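Local coordinates for hypothetical protein (Thermococcus kodakarensis, PDB 2PBZ) that binds ATP and is probably a PurP-type ligase that forms a carbon-nitrogen bond in the synthesis of the purine nucleotide IMP, at residues 67-70 and 71-75; 76-79 and 80-83; 10-13 and 14-18; 36-39 and 40-44. One frame throughout, in Å; residues are numbered along the deposited sequence.

Interaction 1: residues 67-70 and 71-75; sequences HGSF and VAYLG
Y73 and L74 come back over S69 and F70 at the short helix 70-73. H67 opens a type I beta turn that ends at F70, closed by a weak bond of 3.4 Å from F70 N to H67 O. Its imidazole also props the phenyl ring: F70 CE1 sits 3.4 Å above the centre of one face of the H67 ring, so the phenyl presents its edge to that face. S69 comes next, and its carbonyl O accepts a weak, bent bond of 2.8 Å from Y73 N. The Y73 ring leans back beside S69, with CG next to its own backbone N (chi1 -85°), and Y73 CD1 lies 3.5 Å from S69 CB. Serine suits the place because it is slim enough to lie along a tyrosine ring, while its hydroxyl is hydrogen-bonded to S10 OG. F70 carries the apolar part. Its side chain and that of L74 run side by side in the same direction, with F70 CD2 4.0 Å from L74 CD1, and its carbonyl O receives a weak bond from L74 N (2.7 Å), where the helix ends. Large apolar groups fit here because both are buried: F70 rests on T7 of strand 5-8, F70 and L74 share I79 of helix 76-80, and V71 meets I76 of that helix, so the turn joins the strand to the next helix.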
ATOM      1  N   HIS A  67       8.639   0.289 -22.484  1.00 36.51           N
ATOM      2  CA  HIS A  67       8.636   0.673 -21.075  1.00 36.01           C
ATOM      3  C   HIS A  67       9.888   1.492 -20.767  1.00 36.96           C
ATOM      4  O   HIS A  67      10.627   1.848 -21.675  1.00 37.91           O
ATOM      5  CB  HIS A  67       8.533  -0.569 -20.171  1.00 36.49           C
ATOM      6  CG  HIS A  67       9.643  -1.561 -20.344  1.00 36.40           C
ATOM      7  ND1 HIS A  67       9.411  -2.894 -20.595  1.00 34.93           N
ATOM      8  CD2 HIS A  67      10.986  -1.421 -20.275  1.00 36.09           C
ATOM      9  CE1 HIS A  67      10.561  -3.533 -20.677  1.00 35.81           C
ATOM     10  NE2 HIS A  67      11.533  -2.661 -20.485  1.00 35.97           N
ATOM     11  N   GLY A  68      10.138   1.786 -19.495  1.00 37.46           N
ATOM     12  CA  GLY A  68      11.279   2.615 -19.136  1.00 37.67           C
ATOM     13  C   GLY A  68      12.696   2.123 -19.357  1.00 39.24           C
ATOM     14  O   GLY A  68      13.634   2.765 -18.913  1.00 41.88           O
ATOM     15  N   SER A  69      12.879   1.002 -20.039  1.00 40.92           N
ATOM     16  CA  SER A  69      14.229   0.482 -20.260  1.00 42.05           C
ATOM     17  C   SER A  69      14.626   0.542 -21.718  1.00 42.89           C
ATOM     18  O   SER A  69      15.812   0.519 -22.044  1.00 44.00           O
ATOM     19  CB  SER A  69      14.340  -0.976 -19.780  1.00 41.93           C
ATOM     20  OG  SER A  69      14.211  -1.090 -18.370  1.00 44.48           O
ATOM     21  N   PHE A  70      13.627   0.630 -22.591  1.00 43.26           N
ATOM     22  CA  PHE A  70      13.864   0.653 -24.029  1.00 44.60           C
ATOM     23  C   PHE A  70      14.904   1.617 -24.581  1.00 46.44           C
ATOM     24  O   PHE A  70      15.648   1.268 -25.482  1.00 46.97           O
ATOM     25  CB  PHE A  70      12.545   0.840 -24.764  1.00 41.85           C
ATOM     26  CG  PHE A  70      11.766  -0.421 -24.895  1.00 40.27           C
ATOM     27  CD1 PHE A  70      11.379  -1.135 -23.763  1.00 40.18           C
ATOM     28  CD2 PHE A  70      11.483  -0.947 -26.148  1.00 40.53           C
ATOM     29  CE1 PHE A  70      10.725  -2.361 -23.879  1.00 38.87           C
ATOM     30  CE2 PHE A  70      10.829  -2.174 -26.280  1.00 38.50           C
ATOM     31  CZ  PHE A  70      10.451  -2.883 -25.147  1.00 38.49           C
ATOM     32  N   VAL A  71      14.967   2.827 -24.052  1.00 48.37           N
ATOM     33  CA  VAL A  71      15.953   3.770 -24.560  1.00 50.50           C
ATOM     34  C   VAL A  71      17.328   3.447 -23.981  1.00 51.63           C
ATOM     35  O   VAL A  71      18.361   3.658 -24.626  1.00 51.36           O
ATOM     36  CB  VAL A  71      15.562   5.222 -24.211  1.00 50.50           C
ATOM     37  CG1 VAL A  71      16.660   6.187 -24.669  1.00 49.43           C
ATOM     38  CG2 VAL A  71      14.216   5.563 -24.870  1.00 50.20           C
ATOM     39  N   ALA A  72      17.332   2.923 -22.764  1.00 52.76           N
ATOM     40  CA  ALA A  72      18.578   2.582 -22.110  1.00 55.73           C
ATOM     41  C   ALA A  72      19.158   1.303 -22.734  1.00 57.38           C
ATOM     42  O   ALA A  72      20.357   1.044 -22.635  1.00 56.94           O
ATOM     43  CB  ALA A  72      18.337   2.404 -20.606  1.00 54.72           C
ATOM     44  N   TYR A  73      18.300   0.517 -23.382  1.00 59.74           N
ATOM     45  CA  TYR A  73      18.714  -0.734 -24.033  1.00 61.76           C
ATOM     46  C   TYR A  73      18.836  -0.521 -25.536  1.00 62.05           C
ATOM     47  O   TYR A  73      19.541  -1.256 -26.230  1.00 63.22           O
ATOM     48  CB  TYR A  73      17.685  -1.845 -23.808  1.00 62.82           C
ATOM     49  CG  TYR A  73      17.818  -2.626 -22.519  1.00 63.81           C
ATOM     50  CD1 TYR A  73      16.775  -2.669 -21.606  1.00 64.00           C
ATOM     51  CD2 TYR A  73      18.969  -3.370 -22.240  1.00 63.88           C
ATOM     52  CE1 TYR A  73      16.864  -3.432 -20.440  1.00 65.10           C
ATOM     53  CE2 TYR A  73      19.072  -4.145 -21.068  1.00 64.07           C
ATOM     54  CZ  TYR A  73      18.010  -4.170 -20.172  1.00 64.95           C
ATOM     55  OH  TYR A  73      18.073  -4.935 -19.024  1.00 66.34           O
ATOM     56  N   LEU A  74      18.125   0.479 -26.036  1.00 62.36           N
ATOM     57  CA  LEU A  74      18.132   0.784 -27.457  1.00 63.09           C
ATOM     58  C   LEU A  74      18.030   2.302 -27.600  1.00 64.35           C
ATOM     59  O   LEU A  74      17.239   2.953 -26.896  1.00 64.99           O
ATOM     60  CB  LEU A  74      16.923   0.130 -28.132  1.00 61.39           C
ATOM     61  CG  LEU A  74      16.458  -1.209 -27.564  1.00 60.52           C
ATOM     62  CD1 LEU A  74      15.001  -1.447 -27.941  1.00 58.98           C
ATOM     63  CD2 LEU A  74      17.367  -2.333 -28.054  1.00 60.12           C
ATOM     64  N   GLY A  75      18.812   2.883 -28.500  1.00 64.63           N
ATOM     65  CA  GLY A  75      18.719   4.322 -28.654  1.00 64.48           C
ATOM     66  C   GLY A  75      17.333   4.757 -29.101  1.00 64.06           C
ATOM     67  O   GLY A  75      16.494   3.931 -29.466  1.00 63.09           O
TER

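Interaction 2: residues 76-79 and 80-83; sequences IEAI and EKAK
I76 and E80 lie side by side one helical turn apart, and K81 folds back across E77 O and A78, where helix 76-80 runs out into a loop. Backbone bonds set the frame. E80 N reaches I76 O at 3.1 Å in a nearly straight helical bond (164° at the hydrogen), and K81 N bonds to E77 O at the same length, almost in line with that carbonyl. A82 N then bonds to I79 O at 3.1 Å, approaching from above the carbonyl plane and not on a lone pair; this shift to a tighter turn marks the end of the helix. Van der Waals contact comes mainly from the K81 methylenes, which lie against backbone. The extended K81 chain starts with CG wedged between the backbone N and the carbonyl carbon (chi1 72°), which lays it back over the preceding turn: K81 CG comes to 3.2 Å from E77 O, and K81 CE to 3.6 Å from A78 CA. A long flexible lysine suits this edge, since its carbons can cover backbone on an exposed face. A small alanine fits at A82, whose CB is 3.2 Å from I79 O. Charges are only loosely coupled: E77 OE1 and K81 NZ stay 6.8 Å apart, too far for a salt bridge, and E80 OE1 has a long, weak ion pair with K94. R90 bonds to the carbonyl of E80 at the helix end. Inward, I79 packs on F86 and on helix 70-73, and A82 touches I57, so the apolar side of this surface helix faces the domain while E77 and K81 are exposed.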
ATOM      1  N   ILE A  76      17.099   6.065 -29.079  1.00 64.60           N
ATOM      2  CA  ILE A  76      15.822   6.633 -29.509  1.00 64.78           C
ATOM      3  C   ILE A  76      15.688   6.510 -31.032  1.00 65.20           C
ATOM      4  O   ILE A  76      14.581   6.318 -31.563  1.00 63.91           O
ATOM      5  CB  ILE A  76      15.741   8.111 -29.111  1.00 65.18           C
ATOM      6  CG1 ILE A  76      16.158   8.258 -27.645  1.00 65.76           C
ATOM      7  CG2 ILE A  76      14.334   8.625 -29.322  1.00 65.18           C
ATOM      8  CD1 ILE A  76      16.084   9.687 -27.107  1.00 66.58           C
ATOM      9  N   GLU A  77      16.826   6.629 -31.717  1.00 65.34           N
ATOM     10  CA  GLU A  77      16.915   6.532 -33.174  1.00 66.76           C
ATOM     11  C   GLU A  77      16.430   5.175 -33.664  1.00 66.35           C
ATOM     12  O   GLU A  77      15.523   5.070 -34.509  1.00 66.78           O
ATOM     13  CB  GLU A  77      18.369   6.692 -33.651  1.00 69.59           C
ATOM     14  CG  GLU A  77      19.024   8.048 -33.419  1.00 73.60           C
ATOM     15  CD  GLU A  77      19.109   8.426 -31.956  1.00 75.94           C
ATOM     16  OE1 GLU A  77      19.447   7.551 -31.115  1.00 75.75           O
ATOM     17  OE2 GLU A  77      18.850   9.614 -31.660  1.00 77.88           O
ATOM     18  N   ALA A  78      17.075   4.137 -33.137  1.00 65.42           N
ATOM     19  CA  ALA A  78      16.771   2.769 -33.501  1.00 64.39           C
ATOM     20  C   ALA A  78      15.290   2.450 -33.368  1.00 63.79           C
ATOM     21  O   ALA A  78      14.691   1.836 -34.258  1.00 64.56           O
ATOM     22  CB  ALA A  78      17.605   1.807 -32.639  1.00 62.93           C
ATOM     23  N   ILE A  79      14.698   2.902 -32.270  1.00 62.96           N
ATOM     24  CA  ILE A  79      13.282   2.650 -31.985  1.00 62.38           C
ATOM     25  C   ILE A  79      12.336   3.343 -32.963  1.00 62.98           C
ATOM     26  O   ILE A  79      11.378   2.728 -33.461  1.00 61.95           O
ATOM     27  CB  ILE A  79      12.934   3.083 -30.549  1.00 60.76           C
ATOM     28  CG1 ILE A  79      13.732   2.216 -29.557  1.00 59.19           C
ATOM     29  CG2 ILE A  79      11.447   2.952 -30.299  1.00 60.41           C
ATOM     30  CD1 ILE A  79      13.825   2.798 -28.183  1.00 58.76           C
ATOM     31  N   GLU A  80      12.589   4.624 -33.233  1.00 63.87           N
ATOM     32  CA  GLU A  80      11.737   5.361 -34.159  1.00 64.35           C
ATOM     33  C   GLU A  80      11.830   4.805 -35.569  1.00 64.26           C
ATOM     34  O   GLU A  80      10.884   4.940 -36.347  1.00 65.20           O
ATOM     35  CB  GLU A  80      12.085   6.839 -34.147  1.00 63.96           C
ATOM     36  CG  GLU A  80      11.401   7.603 -33.014  1.00 65.45           C
ATOM     37  CD  GLU A  80      12.032   8.965 -32.761  1.00 65.48           C
ATOM     38  OE1 GLU A  80      11.856   9.861 -33.608  1.00 66.44           O
ATOM     39  OE2 GLU A  80      12.717   9.133 -31.726  1.00 63.19           O
ATOM     40  N   LYS A  81      12.952   4.169 -35.893  1.00 63.36           N
ATOM     41  CA  LYS A  81      13.130   3.584 -37.216  1.00 63.06           C
ATOM     42  C   LYS A  81      13.039   2.060 -37.142  1.00 63.04           C
ATOM     43  O   LYS A  81      13.308   1.366 -38.132  1.00 63.88           O
ATOM     44  CB  LYS A  81      14.484   3.983 -37.806  1.00 62.73           C
ATOM     45  CG  LYS A  81      15.652   3.299 -37.154  1.00 63.59           C
ATOM     46  CD  LYS A  81      16.981   3.857 -37.622  1.00 64.72           C
ATOM     47  CE  LYS A  81      18.130   3.241 -36.827  1.00 66.22           C
ATOM     48  NZ  LYS A  81      19.394   4.031 -36.952  1.00 68.23           N
ATOM     49  N   ALA A  82      12.674   1.541 -35.966  1.00 61.80           N
ATOM     50  CA  ALA A  82      12.549   0.101 -35.771  1.00 59.58           C
ATOM     51  C   ALA A  82      11.515  -0.516 -36.718  1.00 58.72           C
ATOM     52  O   ALA A  82      10.566   0.142 -37.144  1.00 57.83           O
ATOM     53  CB  ALA A  82      12.184  -0.212 -34.317  1.00 59.00           C
ATOM     54  N   LYS A  83      11.711  -1.797 -37.014  1.00 58.20           N
ATOM     55  CA  LYS A  83      10.837  -2.539 -37.906  1.00 58.66           C
ATOM     56  C   LYS A  83       9.618  -3.126 -37.193  1.00 58.80           C
ATOM     57  O   LYS A  83       8.538  -3.240 -37.781  1.00 59.23           O
ATOM     58  CB  LYS A  83      11.639  -3.665 -38.571  1.00 59.91           C
ATOM     59  CG  LYS A  83      11.224  -3.974 -39.992  1.00 61.94           C
ATOM     60  CD  LYS A  83      11.736  -5.338 -40.449  1.00 64.09           C
ATOM     61  CE  LYS A  83      10.995  -6.456 -39.729  1.00 65.67           C
ATOM     62  NZ  LYS A  83      11.373  -7.795 -40.252  1.00 66.50           N
TER

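Interaction 3: residues 10-13 and 14-18; sequences SHSS and LQILL
I16 bends over the carbonyl of S12, and L17 does the same to S13, in the first turn of helix 13-22. I16 N bonds to S12 O at 3.1 Å with the hydrogen nearly in line (163°), and L17 N to S13 O at 2.8 Å. The side chains follow these bonds back: I16 CD1 lies 3.7 Å from S12 OG, and L17 CG 3.1 Å from S13 O. In I16, CG1 stands beside the backbone N (chi1 -67°), which sends the longer branch toward S12, and the I16 side chain also touches T7 of strand 5-8. With an alanine here, S12 OG would probably lose the cover of I16 CD1 and a gap would open against T7. Serine suits the helix start at S13, where a short hydroxyl can reach E221 of the second subunit. S12 holds the N-cap position, although its side chain makes no capping bond. In the next shell, S13 N bonds to S10 O at 3.1 Å, fixing the loop on which the helix begins. The E221 carboxylate takes both the S13 hydroxyl and L14 N, a negative charge that probably suits the positive end of the helix dipole. L17 packs on L29, from the strand that follows the helix. Strand 5-8, this helix and the parallel neighbouring strand 27-31 form a beta-alpha-beta crossover, consistent with a Rossmann-like domain, and the loop lies where its first strand gives way to helix.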
ATOM      1  N   SER A  10      12.312  -6.456 -17.816  1.00 42.86           N
ATOM      2  CA  SER A  10      12.746  -5.489 -16.817  1.00 44.12           C
ATOM      3  C   SER A  10      11.678  -4.421 -16.728  1.00 44.62           C
ATOM      4  O   SER A  10      10.676  -4.473 -17.445  1.00 44.33           O
ATOM      5  CB  SER A  10      14.060  -4.838 -17.219  1.00 45.55           C
ATOM      6  OG  SER A  10      13.890  -4.092 -18.408  1.00 49.99           O
ATOM      7  N   HIS A  11      11.907  -3.453 -15.844  1.00 44.70           N
ATOM      8  CA  HIS A  11      10.982  -2.346 -15.623  1.00 43.77           C
ATOM      9  C   HIS A  11       9.565  -2.770 -15.198  1.00 42.51           C
ATOM     10  O   HIS A  11       9.216  -2.707 -14.022  1.00 44.26           O
ATOM     11  CB  HIS A  11      10.893  -1.470 -16.876  1.00 43.88           C
ATOM     12  CG  HIS A  11      10.100  -0.214 -16.673  1.00 43.97           C
ATOM     13  ND1 HIS A  11      10.615   0.901 -16.049  1.00 43.19           N
ATOM     14  CD2 HIS A  11       8.811   0.084 -16.962  1.00 43.32           C
ATOM     15  CE1 HIS A  11       9.679   1.829 -15.965  1.00 42.80           C
ATOM     16  NE2 HIS A  11       8.575   1.358 -16.512  1.00 42.47           N
ATOM     17  N   SER A  12       8.754  -3.189 -16.157  1.00 40.95           N
ATOM     18  CA  SER A  12       7.388  -3.589 -15.864  1.00 39.45           C
ATOM     19  C   SER A  12       6.882  -4.678 -16.799  1.00 38.00           C
ATOM     20  O   SER A  12       5.703  -4.708 -17.124  1.00 38.29           O
ATOM     21  CB  SER A  12       6.480  -2.370 -15.977  1.00 40.35           C
ATOM     22  OG  SER A  12       6.580  -1.809 -17.266  1.00 38.85           O
ATOM     23  N   SER A  13       7.778  -5.564 -17.225  1.00 35.57           N
ATOM     24  CA  SER A  13       7.416  -6.642 -18.124  1.00 33.96           C
ATOM     25  C   SER A  13       6.545  -7.689 -17.463  1.00 34.72           C
ATOM     26  O   SER A  13       5.809  -8.399 -18.148  1.00 35.32           O
ATOM     27  CB  SER A  13       8.667  -7.309 -18.693  1.00 34.76           C
ATOM     28  OG  SER A  13       9.451  -7.934 -17.690  1.00 33.56           O
ATOM     29  N   LEU A  14       6.622  -7.782 -16.137  1.00 34.69           N
ATOM     30  CA  LEU A  14       5.828  -8.752 -15.389  1.00 35.31           C
ATOM     31  C   LEU A  14       4.375  -8.362 -15.466  1.00 36.23           C
ATOM     32  O   LEU A  14       3.503  -9.172 -15.783  1.00 37.71           O
ATOM     33  CB  LEU A  14       6.269  -8.785 -13.930  1.00 35.09           C
ATOM     34  CG  LEU A  14       7.708  -9.266 -13.733  1.00 36.67           C
ATOM     35  CD1 LEU A  14       8.130  -9.058 -12.297  1.00 35.25           C
ATOM     36  CD2 LEU A  14       7.817 -10.733 -14.123  1.00 32.77           C
ATOM     37  N   GLN A  15       4.127  -7.097 -15.159  1.00 36.13           N
ATOM     38  CA  GLN A  15       2.797  -6.523 -15.196  1.00 34.16           C
ATOM     39  C   GLN A  15       2.267  -6.635 -16.626  1.00 33.49           C
ATOM     40  O   GLN A  15       1.144  -7.073 -16.857  1.00 32.45           O
ATOM     41  CB  GLN A  15       2.894  -5.061 -14.795  1.00 32.50           C
ATOM     42  CG  GLN A  15       1.590  -4.355 -14.661  1.00 36.99           C
ATOM     43  CD  GLN A  15       1.759  -2.850 -14.685  1.00 36.05           C
ATOM     44  OE1 GLN A  15       2.861  -2.327 -14.478  1.00 36.20           O
ATOM     45  NE2 GLN A  15       0.673  -2.146 -14.941  1.00 34.95           N
ATOM     46  N   ILE A  16       3.099  -6.238 -17.579  1.00 32.75           N
ATOM     47  CA  ILE A  16       2.746  -6.279 -18.992  1.00 33.69           C
ATOM     48  C   ILE A  16       2.365  -7.672 -19.490  1.00 34.90           C
ATOM     49  O   ILE A  16       1.285  -7.848 -20.055  1.00 35.24           O
ATOM     50  CB  ILE A  16       3.902  -5.726 -19.862  1.00 31.80           C
ATOM     51  CG1 ILE A  16       4.075  -4.233 -19.605  1.00 29.69           C
ATOM     52  CG2 ILE A  16       3.621  -5.992 -21.343  1.00 34.19           C
ATOM     53  CD1 ILE A  16       5.287  -3.637 -20.253  1.00 27.25           C
ATOM     54  N   LEU A  17       3.245  -8.656 -19.277  1.00 35.91           N
ATOM     55  CA  LEU A  17       2.978 -10.030 -19.719  1.00 36.29           C
ATOM     56  C   LEU A  17       1.790 -10.681 -19.010  1.00 36.54           C
ATOM     57  O   LEU A  17       0.999 -11.367 -19.636  1.00 38.76           O
ATOM     58  CB  LEU A  17       4.228 -10.897 -19.552  1.00 36.45           C
ATOM     59  CG  LEU A  17       5.472 -10.495 -20.361  1.00 37.88           C
ATOM     60  CD1 LEU A  17       6.561 -11.542 -20.205  1.00 36.00           C
ATOM     61  CD2 LEU A  17       5.116 -10.344 -21.824  1.00 37.49           C
ATOM     62  N   LEU A  18       1.657 -10.462 -17.708  1.00 35.84           N
ATOM     63  CA  LEU A  18       0.547 -11.040 -16.972  1.00 36.05           C
ATOM     64  C   LEU A  18      -0.753 -10.484 -17.528  1.00 36.87           C
ATOM     65  O   LEU A  18      -1.720 -11.212 -17.706  1.00 38.48           O
ATOM     66  CB  LEU A  18       0.672 -10.727 -15.473  1.00 34.64           C
ATOM     67  CG  LEU A  18      -0.490 -11.090 -14.537  1.00 34.58           C
ATOM     68  CD1 LEU A  18      -0.860 -12.554 -14.686  1.00 36.04           C
ATOM     69  CD2 LEU A  18      -0.101 -10.791 -13.100  1.00 34.84           C
TER

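Interaction 4: residues 36-39 and 40-44; sequences RPFY and SSLPI
The backbone of R36 to L42 closes a good helical bond, S40 N to R36 O at 2.8 Å (154° at the hydrogen), and a weak one from S41 N to P37 O, before tightening so that L42 N reaches Y39 O at 3.2 Å from well above the carbonyl plane. Serines serve the two positions where the helix unwinds, because a short hydroxyl can turn back onto the carbonyls of the turn before. S40 OG lies 2.8 Å from R36 O and 3.0 Å from P37 O, and its one proton may go to either. S41 is plainer: with OG tucked between its own N and carbonyl carbon (chi1 73°), the hydroxyl donates to F38 O at 2.7 Å, tilted 24° from the carbonyl plane. Were S41 an alanine, F38 O would probably be left with little more than the weak bond from S41 N, and the end of the helix freed to shift. On the apolar side, leucine is well placed as a compact, branched filler. L42 CD1 touches two aromatic rings at once, both obliquely, at 4.0 Å from F38 CE2 and 4.1 Å from Y39 CD2. The rings lean on one another too, F38 CD2 standing 3.7 Å above the centre of the Y39 ring. The second subunit engages both: its Y228 meets F38 edge-to-face, and its E221 accepts the bond from Y39 OH. The chemistry is therefore divided: the S41 hydroxyl donates to a carbonyl at the helix end and the S40 hydroxyl to one of two, while L42 packs against the rings that meet the second subunit.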
ATOM      1  N   ARG A  36      17.422 -14.582 -16.941  1.00 40.67           N
ATOM      2  CA  ARG A  36      16.434 -15.583 -17.331  1.00 40.22           C
ATOM      3  C   ARG A  36      16.011 -16.655 -16.328  1.00 39.41           C
ATOM      4  O   ARG A  36      14.898 -17.158 -16.411  1.00 39.41           O
ATOM      5  CB  ARG A  36      16.836 -16.284 -18.628  1.00 42.01           C
ATOM      6  CG  ARG A  36      17.976 -17.251 -18.520  1.00 44.28           C
ATOM      7  CD  ARG A  36      17.853 -18.347 -19.584  1.00 46.41           C
ATOM      8  NE  ARG A  36      17.019 -19.457 -19.136  1.00 48.88           N
ATOM      9  CZ  ARG A  36      17.299 -20.234 -18.090  1.00 50.68           C
ATOM     10  NH1 ARG A  36      18.402 -20.037 -17.371  1.00 50.83           N
ATOM     11  NH2 ARG A  36      16.465 -21.210 -17.754  1.00 51.22           N
ATOM     12  N   PRO A  37      16.887 -17.039 -15.388  1.00 38.29           N
ATOM     13  CA  PRO A  37      16.451 -18.072 -14.436  1.00 36.94           C
ATOM     14  C   PRO A  37      15.114 -17.693 -13.793  1.00 36.88           C
ATOM     15  O   PRO A  37      14.155 -18.462 -13.786  1.00 35.43           O
ATOM     16  CB  PRO A  37      17.591 -18.100 -13.423  1.00 37.64           C
ATOM     17  CG  PRO A  37      18.782 -17.746 -14.258  1.00 37.07           C
ATOM     18  CD  PRO A  37      18.281 -16.633 -15.141  1.00 37.44           C
ATOM     19  N   PHE A  38      15.057 -16.476 -13.269  1.00 36.68           N
ATOM     20  CA  PHE A  38      13.846 -15.973 -12.643  1.00 36.65           C
ATOM     21  C   PHE A  38      12.621 -15.945 -13.564  1.00 36.40           C
ATOM     22  O   PHE A  38      11.561 -16.461 -13.217  1.00 37.76           O
ATOM     23  CB  PHE A  38      14.087 -14.568 -12.106  1.00 36.22           C
ATOM     24  CG  PHE A  38      12.846 -13.900 -11.636  1.00 35.51           C
ATOM     25  CD1 PHE A  38      12.156 -14.388 -10.535  1.00 36.37           C
ATOM     26  CD2 PHE A  38      12.321 -12.822 -12.328  1.00 35.67           C
ATOM     27  CE1 PHE A  38      10.958 -13.810 -10.132  1.00 35.45           C
ATOM     28  CE2 PHE A  38      11.125 -12.242 -11.932  1.00 36.33           C
ATOM     29  CZ  PHE A  38      10.444 -12.740 -10.829  1.00 34.87           C
ATOM     30  N   TYR A  39      12.768 -15.321 -14.728  1.00 35.03           N
ATOM     31  CA  TYR A  39      11.668 -15.217 -15.666  1.00 34.49           C
ATOM     32  C   TYR A  39      11.231 -16.529 -16.316  1.00 33.89           C
ATOM     33  O   TYR A  39      10.069 -16.685 -16.676  1.00 33.85           O
ATOM     34  CB  TYR A  39      11.995 -14.195 -16.756  1.00 35.53           C
ATOM     35  CG  TYR A  39      12.147 -12.772 -16.270  1.00 35.23           C
ATOM     36  CD1 TYR A  39      13.387 -12.274 -15.888  1.00 34.95           C
ATOM     37  CD2 TYR A  39      11.050 -11.917 -16.208  1.00 35.17           C
ATOM     38  CE1 TYR A  39      13.535 -10.953 -15.460  1.00 34.81           C
ATOM     39  CE2 TYR A  39      11.186 -10.589 -15.777  1.00 35.15           C
ATOM     40  CZ  TYR A  39      12.426 -10.112 -15.409  1.00 34.60           C
ATOM     41  OH  TYR A  39      12.554  -8.798 -15.010  1.00 36.14           O
ATOM     42  N   SER A  40      12.142 -17.481 -16.471  1.00 34.44           N
ATOM     43  CA  SER A  40      11.757 -18.739 -17.089  1.00 34.60           C
ATOM     44  C   SER A  40      10.893 -19.567 -16.152  1.00 33.64           C
ATOM     45  O   SER A  40      10.172 -20.456 -16.586  1.00 34.26           O
ATOM     46  CB  SER A  40      12.990 -19.535 -17.519  1.00 34.11           C
ATOM     47  OG  SER A  40      13.862 -19.738 -16.434  1.00 39.43           O
ATOM     48  N   SER A  41      10.954 -19.266 -14.865  1.00 32.19           N
ATOM     49  CA  SER A  41      10.164 -19.999 -13.881  1.00 32.57           C
ATOM     50  C   SER A  41       8.747 -19.443 -13.789  1.00 33.36           C
ATOM     51  O   SER A  41       7.921 -19.954 -13.039  1.00 34.37           O
ATOM     52  CB  SER A  41      10.828 -19.927 -12.494  1.00 31.60           C
ATOM     53  OG  SER A  41      10.682 -18.643 -11.908  1.00 30.11           O
ATOM     54  N   LEU A  42       8.469 -18.398 -14.562  1.00 33.31           N
ATOM     55  CA  LEU A  42       7.148 -17.772 -14.545  1.00 33.24           C
ATOM     56  C   LEU A  42       6.182 -18.323 -15.596  1.00 34.19           C
ATOM     57  O   LEU A  42       6.459 -18.309 -16.788  1.00 35.32           O
ATOM     58  CB  LEU A  42       7.289 -16.254 -14.719  1.00 30.88           C
ATOM     59  CG  LEU A  42       8.233 -15.577 -13.734  1.00 29.57           C
ATOM     60  CD1 LEU A  42       8.355 -14.127 -14.060  1.00 26.16           C
ATOM     61  CD2 LEU A  42       7.726 -15.767 -12.322  1.00 28.69           C
ATOM     62  N   PRO A  43       5.020 -18.804 -15.158  1.00 35.64           N
ATOM     63  CA  PRO A  43       4.009 -19.360 -16.052  1.00 38.72           C
ATOM     64  C   PRO A  43       3.378 -18.349 -16.999  1.00 41.36           C
ATOM     65  O   PRO A  43       2.497 -18.691 -17.769  1.00 42.48           O
ATOM     66  CB  PRO A  43       2.973 -19.931 -15.084  1.00 37.47           C
ATOM     67  CG  PRO A  43       3.778 -20.283 -13.898  1.00 38.80           C
ATOM     68  CD  PRO A  43       4.679 -19.090 -13.759  1.00 36.98           C
ATOM     69  N   ILE A  44       3.808 -17.100 -16.950  1.00 44.31           N
ATOM     70  CA  ILE A  44       3.198 -16.098 -17.817  1.00 45.61           C
ATOM     71  C   ILE A  44       3.940 -15.880 -19.128  1.00 46.28           C
ATOM     72  O   ILE A  44       3.477 -15.120 -19.989  1.00 46.94           O
ATOM     73  CB  ILE A  44       3.064 -14.736 -17.098  1.00 45.04           C
ATOM     74  CG1 ILE A  44       4.443 -14.276 -16.634  1.00 46.10           C
ATOM     75  CG2 ILE A  44       2.072 -14.853 -15.941  1.00 43.96           C
ATOM     76  CD1 ILE A  44       4.499 -12.840 -16.183  1.00 48.74           C
TER

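How the interactions relate
Interactions 1, 3 and 4 form a chain of contacts through the domain, with interaction 2 attached to interaction 1. Interaction 3 is the middle: L14 CD2 meets L42 CD1 of interaction 4 at 3.4 Å, while on its other flank the H11 and H67 rings meet, their planes at about 20°. Interactions 3 and 4 both reach the second subunit, where one carboxylate, that of E221, serves S13 and Y39. Interactions 1 and 2 pack two successive short helices together, with I79 CD1 3.6 Å from F70 O. Interactions 2 and 4 do not touch, their centres 28 Å apart. None reaches the ATP pocket; the A72 side chain, nearest of those measured, stays about 9 Å from a bound ATP.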